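CurD (Moorea producens 3L, PDB 5KP7) probably acts as a hydroxymethylglutaryl-CoA synthase-type condensing enzyme of the thiolase-like superfamily, and binds 4'-phosphopantetheine. Local coordinates at residues E31-Y36 with G195-L200; E73-Y78 with T167-F172; M100-S105 with F132-A137; V408-Q413 with L428-I433. The protein carries 3 engineered substitutions. One frame throughout, in Å; residues are numbered along the deposited sequence. Where two conformers were deposited one is given.

Contact 1 of 4, residues E31-Y36 with G195-L200; sequences EALSVY and GAVALL
Ala32, Ser34 and Tyr36 pair with Leu200, Ala198 and Ala196 as antiparallel hydrogen-bonded pairs, and the strand axes run at 167°. Six of the backbone bonds are sound, including Ala198 N to Ser34 O at 2.8 Å. The ladder ends in a classic beta bulge: Leu200 O takes Glu31 N at 2.8 Å, whereas Ala32 N reaches the same oxygen only weakly at 3.5 Å.

Apolar contacts lie on the face that carries Leu33, Val35, Val197 and Leu199. Leu33 and Leu199 run side by side, Leu33 CG lying 3.7 Å from Leu199 CD2. With its CG beside the backbone N (chi1 -52°), Leu199 leans toward this partner. Val197 divides its methyls: CG1 is 3.9 Å from Leu33 CD2, and CG2 is 4.1 Å from Val35 CG2.

Past the bulge, the extended Glu31 chain runs alongside Leu200, whose CD2 lies 3.6 Å from Glu31 CD; the carboxylate itself is held by Lys161 and Ser202.

The pair lies within the mixed sheet of this thiolase-like fold, where strand 161-168 continues it beyond 195-200. Helix 325-336 covers the leucine-valine face, while helix 75-89 packs on the face of Ala32, Ser34 and Tyr36.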
# COMPACT_ATOMS: atom_id res chain seq x y z
N GLU A 31 10.67 15.76 6.84
CA GLU A 31 11.98 16.37 6.57
C GLU A 31 12.79 15.58 5.56
O GLU A 31 13.51 16.15 4.75
CB GLU A 31 12.78 16.49 7.90
CG GLU A 31 14.21 16.95 7.75
CD GLU A 31 14.97 17.17 9.04
OE1 GLU A 31 14.35 17.50 10.08
OE2 GLU A 31 16.22 17.04 8.99
N ALA A 32 12.66 14.25 5.59
CA ALA A 32 13.37 13.38 4.66
C ALA A 32 12.60 12.09 4.46
O ALA A 32 11.89 11.65 5.37
CB ALA A 32 14.78 13.09 5.18
N LEU A 33 12.70 11.54 3.25
CA LEU A 33 11.98 10.32 2.90
C LEU A 33 12.93 9.45 2.09
O LEU A 33 13.53 9.92 1.11
CB LEU A 33 10.74 10.67 2.05
CG LEU A 33 9.78 9.54 1.62
CD1 LEU A 33 8.44 10.11 1.23
CD2 LEU A 33 10.30 8.71 0.47
N SER A 34 13.00 8.18 2.44
CA SER A 34 13.86 7.25 1.73
C SER A 34 13.14 5.91 1.59
O SER A 34 12.27 5.57 2.41
CB SER A 34 15.20 7.14 2.44
OG SER A 34 16.01 6.16 1.84
N VAL A 35 13.45 5.20 0.51
CA VAL A 35 12.71 3.98 0.12
C VAL A 35 13.70 2.81 -0.03
O VAL A 35 14.81 3.03 -0.51
CB VAL A 35 12.04 4.21 -1.26
CG1 VAL A 35 11.47 2.91 -1.84
CG2 VAL A 35 10.99 5.29 -1.15
N TYR A 36 13.28 1.60 0.34
CA TYR A 36 13.97 0.38 -0.07
C TYR A 36 12.94 -0.52 -0.72
O TYR A 36 12.02 -0.97 -0.05
CB TYR A 36 14.65 -0.31 1.10
CG TYR A 36 15.33 -1.61 0.72
CD1 TYR A 36 16.36 -1.64 -0.22
CD2 TYR A 36 14.95 -2.81 1.28
CE1 TYR A 36 16.99 -2.83 -0.57
CE2 TYR A 36 15.58 -4.00 0.94
CZ TYR A 36 16.60 -4.01 -0.00
OH TYR A 36 17.28 -5.17 -0.36
N GLY A 195 8.65 -4.14 0.86
CA GLY A 195 9.23 -2.82 0.75
C GLY A 195 9.18 -2.10 2.06
O GLY A 195 8.44 -2.48 2.97
N ALA A 196 9.97 -1.03 2.15
CA ALA A 196 9.93 -0.16 3.31
C ALA A 196 10.16 1.28 2.91
O ALA A 196 10.88 1.58 1.95
CB ALA A 196 10.98 -0.59 4.32
N VAL A 197 9.49 2.17 3.62
CA VAL A 197 9.65 3.60 3.43
C VAL A 197 9.89 4.24 4.78
O VAL A 197 9.11 4.05 5.73
CB VAL A 197 8.46 4.28 2.69
CG1 VAL A 197 8.75 5.77 2.50
CG2 VAL A 197 8.19 3.62 1.35
N ALA A 198 10.98 5.00 4.87
CA ALA A 198 11.36 5.71 6.10
C ALA A 198 11.10 7.19 5.98
O ALA A 198 11.45 7.81 4.95
CB ALA A 198 12.83 5.49 6.40
N LEU A 199 10.49 7.75 7.03
CA LEU A 199 10.19 9.18 7.12
C LEU A 199 10.86 9.78 8.33
O LEU A 199 10.70 9.27 9.46
CB LEU A 199 8.68 9.44 7.27
CG LEU A 199 7.74 8.78 6.27
CD1 LEU A 199 6.29 9.17 6.55
CD2 LEU A 199 8.12 9.12 4.86
N LEU A 200 11.58 10.88 8.14
CA LEU A 200 12.05 11.69 9.25
C LEU A 200 11.07 12.81 9.41
O LEU A 200 10.82 13.52 8.45
CB LEU A 200 13.46 12.20 8.98
CG LEU A 200 14.19 13.00 10.07
CD1 LEU A 200 14.40 12.12 11.29
CD2 LEU A 200 15.47 13.61 9.58

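Contact 2 of 4, residues E73-Y78 with T167-F172; sequences EDPVSY and TDISRF
Glu73 O is gripped by two nitrogens of Arg171, NH2 at 2.8 Å and NH1 at 3.0 Å. The guanidinium meets it end-on, with the oxygen in its plane, and NH2 uses a lone pair of the carbonyl. A bend at chi3 (-63°) turns the arginine chain so that its end faces the backbone just ahead of helix 75-89.

That helix begins with a capping box. Ser77 N donates to Asp74 OD1 at 3.0 Å, and Asp74 N donates back to Ser77 OG. The other carboxylate oxygen of the cap, OD2, is held by Arg438 and Tyr440. An alanine in place of Arg171 would remove both donors, and Glu73 O would probably lose this fixed grip, leaving the approach to the helix freer to shift.

The first turn is tied to the end of strand 161-168 by Thr167 OG1, which donates to Pro75 O at 2.8 Å on a lone pair in the carbonyl plane. The hydroxyl stands opposite the threonine backbone N (chi1 -179°), which carries it to the helix.

Between these polar ties sits Ile169. Its CG1 lies over the centre of the Tyr78 ring, 4.2 Å from the centroid and 11° off the normal, a CH-pi contact. Beyond it, CD1 crosses toward the Pro75 ring, 3.9 Å from Pro75 CD, and comes within 3.3 Å of Asp74 C.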
# COMPACT_ATOMS: atom_id res chain seq x y z
N GLU A 73 16.65 -11.63 4.26
CA GLU A 73 16.12 -10.32 4.54
C GLU A 73 14.85 -10.51 5.36
O GLU A 73 14.20 -11.57 5.30
CB GLU A 73 15.77 -9.58 3.25
CG GLU A 73 16.96 -9.37 2.31
CD GLU A 73 16.54 -8.58 1.10
OE1 GLU A 73 15.91 -9.20 0.19
OE2 GLU A 73 16.79 -7.33 1.06
N ASP A 74 14.54 -9.48 6.14
CA ASP A 74 13.32 -9.48 6.92
C ASP A 74 12.84 -8.03 7.06
O ASP A 74 13.44 -7.12 6.48
CB ASP A 74 13.55 -10.27 8.23
CG ASP A 74 14.37 -9.53 9.25
OD1 ASP A 74 14.70 -8.35 9.02
OD2 ASP A 74 14.67 -10.14 10.31
N PRO A 75 11.75 -7.78 7.80
CA PRO A 75 11.29 -6.40 7.88
C PRO A 75 12.25 -5.45 8.57
O PRO A 75 12.24 -4.28 8.27
CB PRO A 75 9.95 -6.52 8.63
CG PRO A 75 9.49 -7.89 8.29
CD PRO A 75 10.74 -8.73 8.29
N VAL A 76 13.10 -5.96 9.47
CA VAL A 76 14.14 -5.14 10.09
C VAL A 76 15.17 -4.70 9.06
O VAL A 76 15.52 -3.53 8.97
CB VAL A 76 14.83 -5.90 11.27
CG1 VAL A 76 16.03 -5.12 11.80
CG2 VAL A 76 13.83 -6.18 12.39
N SER A 77 15.71 -5.65 8.30
CA SER A 77 16.71 -5.32 7.31
C SER A 77 16.14 -4.40 6.23
O SER A 77 16.81 -3.44 5.84
CB SER A 77 17.39 -6.58 6.75
OG SER A 77 16.59 -7.30 5.84
N TYR A 78 14.88 -4.62 5.83
CA TYR A 78 14.23 -3.73 4.89
C TYR A 78 14.16 -2.31 5.49
O TYR A 78 14.46 -1.32 4.80
CB TYR A 78 12.82 -4.24 4.55
CG TYR A 78 12.73 -5.02 3.27
CD1 TYR A 78 13.36 -6.25 3.12
CD2 TYR A 78 12.01 -4.52 2.18
CE1 TYR A 78 13.27 -6.96 1.92
CE2 TYR A 78 11.93 -5.23 1.00
CZ TYR A 78 12.52 -6.45 0.87
OH TYR A 78 12.41 -7.09 -0.36
N THR A 167 7.38 -0.87 7.14
CA THR A 167 8.11 -2.00 6.57
C THR A 167 7.26 -3.24 6.55
O THR A 167 6.61 -3.56 7.56
CB THR A 167 9.45 -2.26 7.33
OG1 THR A 167 10.12 -3.33 6.71
CG2 THR A 167 9.21 -2.54 8.80
N ASP A 168 7.20 -3.93 5.41
CA ASP A 168 6.40 -5.16 5.29
C ASP A 168 6.99 -6.06 4.20
O ASP A 168 7.54 -5.57 3.20
CB ASP A 168 4.92 -4.85 5.01
CG ASP A 168 4.12 -4.56 6.29
OD1 ASP A 168 4.06 -5.41 7.19
OD2 ASP A 168 3.52 -3.47 6.37
N ILE A 169 6.90 -7.37 4.43
CA ILE A 169 7.28 -8.38 3.44
C ILE A 169 6.13 -9.34 3.31
O ILE A 169 5.30 -9.43 4.19
CB ILE A 169 8.55 -9.11 3.89
CG1 ILE A 169 9.68 -8.08 3.90
CG2 ILE A 169 8.87 -10.31 3.01
CD1 ILE A 169 10.94 -8.62 4.38
N SER A 170 6.10 -10.09 2.23
CA SER A 170 5.06 -11.13 2.03
C SER A 170 5.74 -12.48 1.96
O SER A 170 6.07 -12.96 0.88
CB SER A 170 4.33 -10.83 0.71
OG SER A 170 3.68 -9.57 0.82
N ARG A 171 5.97 -13.09 3.11
CA ARG A 171 6.73 -14.36 3.15
C ARG A 171 5.81 -15.57 3.09
O ARG A 171 5.65 -16.30 4.07
CB ARG A 171 7.72 -14.42 4.33
CG ARG A 171 9.03 -15.01 3.81
CD ARG A 171 9.98 -15.45 4.81
NE ARG A 171 10.51 -14.43 5.70
CZ ARG A 171 11.58 -13.68 5.49
NH1 ARG A 171 12.23 -13.65 4.30
NH2 ARG A 171 11.98 -12.88 6.48
N PHE A 172 5.25 -15.78 1.90
CA PHE A 172 4.45 -16.96 1.59
C PHE A 172 5.28 -18.24 1.62
O PHE A 172 6.39 -18.27 1.08
CB PHE A 172 3.85 -16.84 0.19
CG PHE A 172 3.02 -15.61 0.01
CD1 PHE A 172 2.07 -15.25 0.97
CD2 PHE A 172 3.19 -14.80 -1.12
CE1 PHE A 172 1.30 -14.11 0.82
CE2 PHE A 172 2.40 -13.66 -1.28
CZ PHE A 172 1.45 -13.33 -0.31

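Contact 3 of 4, residues M100-S105 with F132-A137; sequences MVITCS and FELKQA
Ile102, Thr103 and Cys104 pair in parallel with Phe132, Glu133 and Leu134, joining the two strands of a beta-alpha-beta unit whose connecting helix is 115-123. The strand axes cross at -35°, a marked twist, yet the ladder remains regular.

Four backbone bonds alternate along it: Phe132 N to Val101 O, Thr103 N to Phe132 O, Leu134 N to Thr103 O, and Ser105 N to Leu134 O. The shortest is the third, at 2.8 Å. Thr103 O also receives a CA-H...O contact from Glu133 CA at 3.1 Å.

Apolar contacts gather at the Phe132 ring, on the face that packs against helix 140-154. Phe132 CG stands between its own backbone N and carbonyl carbon (chi1 54°), and the ring runs alongside Ile102, whose CD1 lies 3.7 Å from Phe132 CZ. Met100 adds a Met-aromatic contact: SD is 4.9 Å from the ring centroid, approached obliquely at 68° to the normal.

On the other face, Glu133 CG, anti to the backbone N, passes 3.4 Å from Thr103 O. The extended chain beyond it carries the carboxylate on to its polar contacts, where OE2 accepts from Met115 N at the start of the connecting helix. Its other oxygen is bridged to the backbone by a water, which donates to Ser105 O at 2.8 Å and to Glu133 OE1 at 2.6 Å.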
# COMPACT_ATOMS: atom_id res chain seq x y z
N MET A 100 12.18 9.40 18.92
CA MET A 100 11.11 8.42 18.78
C MET A 100 11.34 7.65 17.50
O MET A 100 11.60 8.27 16.45
CB MET A 100 9.74 9.09 18.78
CG MET A 100 8.60 8.08 18.74
SD MET A 100 6.96 8.76 19.11
CE MET A 100 6.67 9.81 17.78
N VAL A 101 11.25 6.32 17.59
CA VAL A 101 11.30 5.43 16.42
C VAL A 101 10.01 4.60 16.46
O VAL A 101 9.78 3.86 17.42
CB VAL A 101 12.52 4.51 16.46
CG1 VAL A 101 12.47 3.51 15.33
CG2 VAL A 101 13.82 5.29 16.38
N ILE A 102 9.17 4.77 15.44
CA ILE A 102 7.94 4.01 15.30
C ILE A 102 8.07 3.12 14.09
O ILE A 102 8.26 3.61 12.95
CB ILE A 102 6.69 4.88 15.13
CG1 ILE A 102 6.59 5.92 16.27
CG2 ILE A 102 5.47 3.99 15.10
CD1 ILE A 102 5.35 6.80 16.20
N THR A 103 8.01 1.80 14.29
CA THR A 103 7.97 0.86 13.19
C THR A 103 6.53 0.49 12.93
O THR A 103 5.80 0.14 13.86
CB THR A 103 8.82 -0.37 13.50
OG1 THR A 103 10.17 0.05 13.75
CG2 THR A 103 8.84 -1.31 12.33
N CYS A 104 6.10 0.57 11.69
CA CYS A 104 4.70 0.36 11.29
C CYS A 104 4.68 -0.84 10.41
O CYS A 104 5.34 -0.86 9.34
CB CYS A 104 4.19 1.60 10.55
SG CYS A 104 4.32 3.11 11.56
N SER A 105 3.99 -1.90 10.83
CA SER A 105 4.14 -3.18 10.13
C SER A 105 2.97 -4.12 10.45
O SER A 105 2.36 -3.99 11.52
CB SER A 105 5.49 -3.84 10.53
OG SER A 105 5.75 -4.98 9.72
N PHE A 132 8.71 1.81 19.66
CA PHE A 132 7.56 0.90 19.66
C PHE A 132 7.14 0.58 18.24
O PHE A 132 7.65 1.18 17.27
CB PHE A 132 6.39 1.43 20.54
CG PHE A 132 5.95 2.81 20.20
CD1 PHE A 132 4.96 3.01 19.26
CD2 PHE A 132 6.51 3.89 20.84
CE1 PHE A 132 4.54 4.30 18.94
CE2 PHE A 132 6.09 5.19 20.53
CZ PHE A 132 5.11 5.38 19.58
N GLU A 133 6.20 -0.36 18.12
CA GLU A 133 5.69 -0.85 16.84
C GLU A 133 4.17 -0.68 16.81
O GLU A 133 3.50 -0.94 17.80
CB GLU A 133 6.10 -2.31 16.67
CG GLU A 133 5.85 -2.94 15.32
CD GLU A 133 6.44 -4.34 15.21
OE1 GLU A 133 5.71 -5.20 14.69
OE2 GLU A 133 7.61 -4.59 15.64
N LEU A 134 3.65 -0.30 15.65
CA LEU A 134 2.28 0.08 15.49
C LEU A 134 1.61 -0.80 14.43
O LEU A 134 2.19 -0.98 13.35
CB LEU A 134 2.24 1.56 15.10
CG LEU A 134 0.88 2.21 15.17
CD1 LEU A 134 1.04 3.70 15.40
CD2 LEU A 134 0.07 1.95 13.91
N LYS A 135 0.41 -1.32 14.75
CA LYS A 135 -0.33 -2.28 13.93
C LYS A 135 -1.76 -1.78 13.68
O LYS A 135 -2.49 -1.44 14.63
CB LYS A 135 -0.38 -3.63 14.67
CG LYS A 135 -1.20 -4.71 14.01
CD LYS A 135 -1.15 -6.05 14.73
CE LYS A 135 -1.64 -6.03 16.13
NZ LYS A 135 -1.47 -7.37 16.81
N GLN A 136 -2.15 -1.76 12.42
CA GLN A 136 -3.58 -1.68 11.98
C GLN A 136 -3.60 -1.88 10.47
O GLN A 136 -3.94 -0.98 9.66
CB GLN A 136 -4.31 -0.41 12.41
CG GLN A 136 -5.77 -0.29 11.91
CD GLN A 136 -6.52 -1.60 11.72
OE1 GLN A 136 -6.94 -1.94 10.57
NE2 GLN A 136 -6.74 -2.30 12.78
N ALA A 137 -3.18 -3.08 10.11
CA ALA A 137 -2.99 -3.47 8.72
C ALA A 137 -2.30 -2.33 7.95
O ALA A 137 -1.34 -1.75 8.47
CB ALA A 137 -4.28 -3.90 8.12
O HOH W 1 3.18 -5.03 13.94
O HOH W 2 -0.27 -3.19 10.73

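Contact 4 of 4, residues V408-Q413 with L428-I433; sequences VTLDYQ and LVLKAI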
# COMPACT_ATOMS: atom_id res chain seq x y z
N VAL A 408 18.69 -20.29 12.95
CA VAL A 408 18.91 -20.51 11.52
C VAL A 408 20.19 -19.76 11.15
O VAL A 408 20.45 -18.69 11.69
CB VAL A 408 17.71 -20.07 10.63
CG1 VAL A 408 17.41 -18.59 10.79
CG2 VAL A 408 17.93 -20.44 9.17
N THR A 409 20.96 -20.33 10.22
CA THR A 409 22.16 -19.66 9.70
C THR A 409 21.97 -19.53 8.21
O THR A 409 21.89 -20.53 7.51
CB THR A 409 23.43 -20.46 10.00
OG1 THR A 409 23.30 -21.76 9.43
CG2 THR A 409 23.59 -20.64 11.47
N LEU A 410 21.85 -18.30 7.70
CA LEU A 410 21.52 -18.12 6.28
C LEU A 410 22.69 -18.41 5.33
O LEU A 410 23.83 -18.03 5.59
CB LEU A 410 20.99 -16.71 6.01
CG LEU A 410 19.55 -16.35 6.40
CD1 LEU A 410 18.58 -17.26 5.71
CD2 LEU A 410 19.36 -16.37 7.92
N ASP A 411 22.37 -19.08 4.22
CA ASP A 411 23.27 -19.20 3.09
C ASP A 411 23.08 -18.04 2.11
O ASP A 411 22.10 -17.99 1.32
CB ASP A 411 23.04 -20.52 2.36
CG ASP A 411 23.99 -20.73 1.19
OD1 ASP A 411 24.95 -19.93 1.02
OD2 ASP A 411 23.76 -21.71 0.41
N TYR A 412 24.02 -17.12 2.15
CA TYR A 412 24.01 -15.98 1.26
C TYR A 412 24.17 -16.36 -0.21
O TYR A 412 23.79 -15.60 -1.10
CB TYR A 412 25.12 -14.97 1.62
CG TYR A 412 25.03 -14.28 2.96
CD1 TYR A 412 23.82 -14.12 3.66
CD2 TYR A 412 26.16 -13.70 3.52
CE1 TYR A 412 23.76 -13.44 4.86
CE2 TYR A 412 26.10 -13.02 4.72
CZ TYR A 412 24.91 -12.88 5.38
OH TYR A 412 24.93 -12.20 6.57
N GLN A 413 24.73 -17.54 -0.47
CA GLN A 413 24.92 -18.02 -1.82
C GLN A 413 23.79 -18.92 -2.31
O GLN A 413 23.97 -19.68 -3.27
CB GLN A 413 26.28 -18.76 -1.89
CG GLN A 413 27.47 -17.83 -1.78
CD GLN A 413 27.49 -16.77 -2.86
OE1 GLN A 413 27.53 -15.58 -2.54
NE2 GLN A 413 27.46 -17.16 -4.09
N LEU A 428 22.12 -3.88 4.60
CA LEU A 428 21.96 -4.77 5.72
C LEU A 428 21.20 -6.03 5.28
O LEU A 428 20.18 -5.95 4.55
CB LEU A 428 21.25 -4.06 6.88
CG LEU A 428 21.41 -4.75 8.23
CD1 LEU A 428 22.81 -4.49 8.78
CD2 LEU A 428 20.34 -4.36 9.21
N VAL A 429 21.68 -7.17 5.75
CA VAL A 429 21.02 -8.46 5.57
C VAL A 429 20.89 -9.18 6.91
O VAL A 429 21.63 -8.89 7.88
CB VAL A 429 21.71 -9.37 4.51
CG1 VAL A 429 21.70 -8.70 3.15
CG2 VAL A 429 23.11 -9.73 4.92
N LEU A 430 19.96 -10.14 6.95
CA LEU A 430 19.81 -11.06 8.07
C LEU A 430 20.82 -12.20 7.94
O LEU A 430 20.74 -13.00 7.01
CB LEU A 430 18.37 -11.64 8.14
CG LEU A 430 18.06 -12.66 9.24
CD1 LEU A 430 18.12 -12.05 10.64
CD2 LEU A 430 16.73 -13.32 8.96
N LYS A 431 21.76 -12.26 8.90
CA LYS A 431 22.81 -13.27 8.90
C LYS A 431 22.37 -14.57 9.55
O LYS A 431 22.68 -15.67 9.04
CB LYS A 431 24.04 -12.75 9.66
CG LYS A 431 25.23 -13.67 9.67
CD LYS A 431 26.36 -13.04 10.50
CE LYS A 431 27.72 -13.47 10.05
NZ LYS A 431 28.02 -14.91 10.13
N ALA A 432 21.65 -14.46 10.66
CA ALA A 432 21.30 -15.62 11.46
C ALA A 432 20.27 -15.24 12.50
O ALA A 432 20.10 -14.07 12.82
CB ALA A 432 22.53 -16.19 12.18
N ILE A 433 19.61 -16.27 13.04
CA ILE A 433 18.86 -16.15 14.27
C ILE A 433 19.51 -17.15 15.23
O ILE A 433 19.74 -18.31 14.87
CB ILE A 433 17.36 -16.44 14.10
CG1 ILE A 433 16.77 -15.55 12.99
CG2 ILE A 433 16.62 -16.19 15.42
CD1 ILE A 433 15.33 -15.86 12.64
O HOH W 3 24.88 -16.55 7.61
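Val408 and Ile433 open a short antiparallel pairing, at the rim of a three-stranded sheet, in which strand 408-409 is an outer strand and 428-434 the middle one. The evidence is a two-way bond between these residues, Ile433 N to Val408 O at 2.9 Å and Val408 N to Ile433 O at 3.0 Å, followed by Leu410 N to Lys431 O at 3.1 Å. Val408 CG1 packs 3.8 Å from Ile433 CG1.

After Leu410 the backbones part, and a water spans them, donating to Leu410 O and Lys431 O. On the far side of the middle strand, Lys431 and Ala432 both face Lys439 in a classic beta bulge. The 408-413 chain leaves through an Asx turn, Asp411 OD1 accepting from Gln413 N.

Tyr412 reaches back across, its CG anti to the carbonyl carbon and beside the backbone N (chi1 -65°). Its OH lies 3.3 Å from Lys431 CB and bonds to Glu441 on strand 437-442, while Val429 CG2 meets the ring obliquely, 3.7 Å from Tyr412 CZ. Trp419 stacks on the ring. A serine in place of Tyr412 would probably leave Glu441 without this hydroxyl and open a gap beside Val429. Leu430 O, a buried carbonyl with no polar partner, lies at the edge of the Tyr412 ring and in its plane, 3.7 Å from Tyr412 CE1.

Contacts 1, 2 and 3 share the large mixed sheet, where strand 161-168 of contact 2 lies between the strands of contacts 1 and 3. It bonds to 195-200 through Gly195 N and Asp168 O (3.0 Å), and to 100-105 through Thr167 N and Cys104 O (3.0 Å). Ser105 OG adds a probable bond to Thr167 O at 2.7 Å. Contact 1 also reaches contact 2 through side chains, Tyr36 OH lying 2.6 Å from Glu73 OE2. Contact 4 belongs to a separate sheet but packs against the helix start in contact 2, with Ser77 CB 3.6 Å from Leu428 O. The side chain of the phosphopantetheine-binding Asn320 is about 11 and 12 Å from those of Ile169 and Ser105 and about 9 Å from Gly195; contact 4 is remote from that pocket.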